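Local atomic coordinates of ralf, proline/betaine transporter (Legionella pneumophila, PDB entry 4D7Q), a protein that probably acts as a guanine nucleotide exchange factor, here as an engineered chimera joining the Sec7 domain of one bacterial RalF to the capping domain of another. Residues 226-229 / 235-238. The protein carries 2 engineered substitutions. Sequence-based numbering, arbitrary orientation.
Sequences NQFL and IQNI
F228, near the C-terminal end of helix 220-230, packs against I235, Q236 and I238 in an apolar surface contact between the helix and the loop that follows it in the capping domain, the Rickettsia part of the chimera. One face of the ring packs against the loop backbone: the CA of I235 sits 4.2 Å from the ring centroid, 24° off the normal, a CH-pi contact. The backbone N of Q236 lies over the same face, offset toward the rim and 3.6 Å from F228 CE2. I238 comes in at the ring edge, close to the ring plane, its CG2 3.7 Å from F228 CE2. F228 reaches the loop with CG anti to its own carbonyl carbon (chi1 -65°), which directs the ring at I235 and Q236.

The loop reverses after the helix and runs back along it, from F228 beside I235 to T221 and Q224 beside I238, on the way to strand 248-252 at one margin of the antiparallel sheet. No hydrogen bond joins the two segments; the contact rests on apolar packing and on main-chain atoms of I235 and Q236 set over the ring face. I235 extends the apolar patch toward the sheet: its CD1 meets L229 CD2 at 3.9 Å, both side chains also touch F251, and I235 rests on I249 as well. At the outer side the side chain of Q236 runs across F228 at about a right angle, with Q236 CB 3.8 Å from F228 CZ and the amide plane inclined 56° to the ring. F228 also touches R233, in the loop between the two segments.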
ATOM      1  N   ASN A 226      -7.829  -1.254  20.877  1.00 39.39           N
ATOM      2  CA  ASN A 226      -7.295   0.098  20.947  1.00 39.16           C
ATOM      3  C   ASN A 226      -6.744   0.444  22.353  1.00 43.31           C
ATOM      4  O   ASN A 226      -5.702   1.093  22.437  1.00 41.88           O
ATOM      5  CB  ASN A 226      -8.331   1.117  20.464  1.00 37.75           C
ATOM      6  CG  ASN A 226      -7.845   2.537  20.544  1.00 61.93           C
ATOM      7  OD1 ASN A 226      -6.846   2.910  19.919  1.00 55.73           O
ATOM      8  ND2 ASN A 226      -8.508   3.348  21.357  1.00 52.88           N
ATOM      9  N   GLN A 227      -7.434  -0.007  23.443  1.00 40.66           N
ATOM     10  CA  GLN A 227      -6.993   0.194  24.833  1.00 40.51           C
ATOM     11  C   GLN A 227      -5.599  -0.423  25.054  1.00 45.38           C
ATOM     12  O   GLN A 227      -4.765   0.209  25.700  1.00 46.22           O
ATOM     13  CB  GLN A 227      -7.993  -0.400  25.829  1.00 42.32           C
ATOM     14  CG  GLN A 227      -9.173   0.516  26.124  1.00 63.81           C
ATOM     15  CD  GLN A 227     -10.274  -0.128  26.939  1.00 83.86           C
ATOM     16  OE1 GLN A 227     -10.269  -1.337  27.222  1.00 80.58           O
ATOM     17  NE2 GLN A 227     -11.257   0.677  27.329  1.00 71.61           N
ATOM     18  N   PHE A 228      -5.337  -1.635  24.500  1.00 41.31           N
ATOM     19  CA  PHE A 228      -4.017  -2.270  24.620  1.00 40.44           C
ATOM     20  C   PHE A 228      -2.967  -1.432  23.920  1.00 44.73           C
ATOM     21  O   PHE A 228      -1.885  -1.228  24.465  1.00 44.48           O
ATOM     22  CB  PHE A 228      -4.003  -3.697  24.049  1.00 41.06           C
ATOM     23  CG  PHE A 228      -4.865  -4.700  24.775  1.00 41.77           C
ATOM     24  CD1 PHE A 228      -4.692  -4.937  26.135  1.00 43.58           C
ATOM     25  CD2 PHE A 228      -5.801  -5.462  24.083  1.00 42.26           C
ATOM     26  CE1 PHE A 228      -5.493  -5.859  26.803  1.00 44.55           C
ATOM     27  CE2 PHE A 228      -6.602  -6.382  24.750  1.00 44.82           C
ATOM     28  CZ  PHE A 228      -6.439  -6.582  26.102  1.00 43.77           C
ATOM     29  N   LEU A 229      -3.296  -0.939  22.718  1.00 42.84           N
ATOM     30  CA  LEU A 229      -2.406  -0.096  21.918  1.00 42.13           C
ATOM     31  C   LEU A 229      -2.100   1.225  22.622  1.00 45.79           C
ATOM     32  O   LEU A 229      -0.930   1.555  22.791  1.00 46.34           O
ATOM     33  CB  LEU A 229      -2.980   0.139  20.505  1.00 41.80           C
ATOM     34  CG  LEU A 229      -3.153  -1.107  19.605  1.00 45.92           C
ATOM     35  CD1 LEU A 229      -3.501  -0.708  18.192  1.00 45.34           C
ATOM     36  CD2 LEU A 229      -1.914  -1.981  19.603  1.00 45.84           C
ATOM     37  N   ILE A 235      -1.412  -7.407  23.742  1.00 35.77           N
ATOM     38  CA  ILE A 235      -2.755  -7.685  23.225  1.00 34.95           C
ATOM     39  C   ILE A 235      -3.186  -9.083  23.680  1.00 38.51           C
ATOM     40  O   ILE A 235      -2.485 -10.066  23.450  1.00 39.08           O
ATOM     41  CB  ILE A 235      -2.847  -7.484  21.674  1.00 36.25           C
ATOM     42  CG1 ILE A 235      -2.430  -6.062  21.287  1.00 35.09           C
ATOM     43  CG2 ILE A 235      -4.251  -7.822  21.122  1.00 35.73           C
ATOM     44  CD1 ILE A 235      -2.084  -5.858  19.852  1.00 34.22           C
ATOM     45  N   GLN A 236      -4.317  -9.152  24.355  1.00 34.84           N
ATOM     46  CA  GLN A 236      -4.889 -10.414  24.820  1.00 34.91           C
ATOM     47  C   GLN A 236      -6.000 -10.871  23.847  1.00 36.51           C
ATOM     48  O   GLN A 236      -6.430 -10.087  22.996  1.00 35.08           O
ATOM     49  CB  GLN A 236      -5.401 -10.275  26.268  1.00 36.49           C
ATOM     50  CG  GLN A 236      -4.234 -10.245  27.256  1.00 57.82           C
ATOM     51  CD  GLN A 236      -4.671 -10.055  28.676  1.00 87.89           C
ATOM     52  OE1 GLN A 236      -4.857  -8.929  29.145  1.00 89.16           O
ATOM     53  NE2 GLN A 236      -4.794 -11.153  29.409  1.00 79.07           N
ATOM     54  N   ASN A 237      -6.417 -12.151  23.947  1.00 32.45           N
ATOM     55  CA  ASN A 237      -7.493 -12.711  23.141  1.00 30.80           C
ATOM     56  C   ASN A 237      -8.836 -12.136  23.629  1.00 35.26           C
ATOM     57  O   ASN A 237      -9.426 -12.613  24.592  1.00 35.95           O
ATOM     58  CB  ASN A 237      -7.455 -14.241  23.152  1.00 27.94           C
ATOM     59  CG  ASN A 237      -8.551 -14.933  22.360  1.00 42.33           C
ATOM     60  OD1 ASN A 237      -9.390 -14.310  21.707  1.00 34.64           O
ATOM     61  ND2 ASN A 237      -8.566 -16.254  22.394  1.00 34.74           N
ATOM     62  N   ILE A 238      -9.283 -11.065  22.972  1.00 32.69           N
ATOM     63  CA  ILE A 238     -10.542 -10.366  23.279  1.00 33.18           C
ATOM     64  C   ILE A 238     -11.586 -10.642  22.174  1.00 35.77           C
ATOM     65  O   ILE A 238     -12.605  -9.960  22.084  1.00 36.84           O
ATOM     66  CB  ILE A 238     -10.241  -8.835  23.469  1.00 36.69           C
ATOM     67  CG1 ILE A 238      -9.274  -8.294  22.377  1.00 36.46           C
ATOM     68  CG2 ILE A 238      -9.625  -8.584  24.857  1.00 37.64           C
ATOM     69  CD1 ILE A 238      -9.883  -7.591  21.222  1.00 43.11           C
TER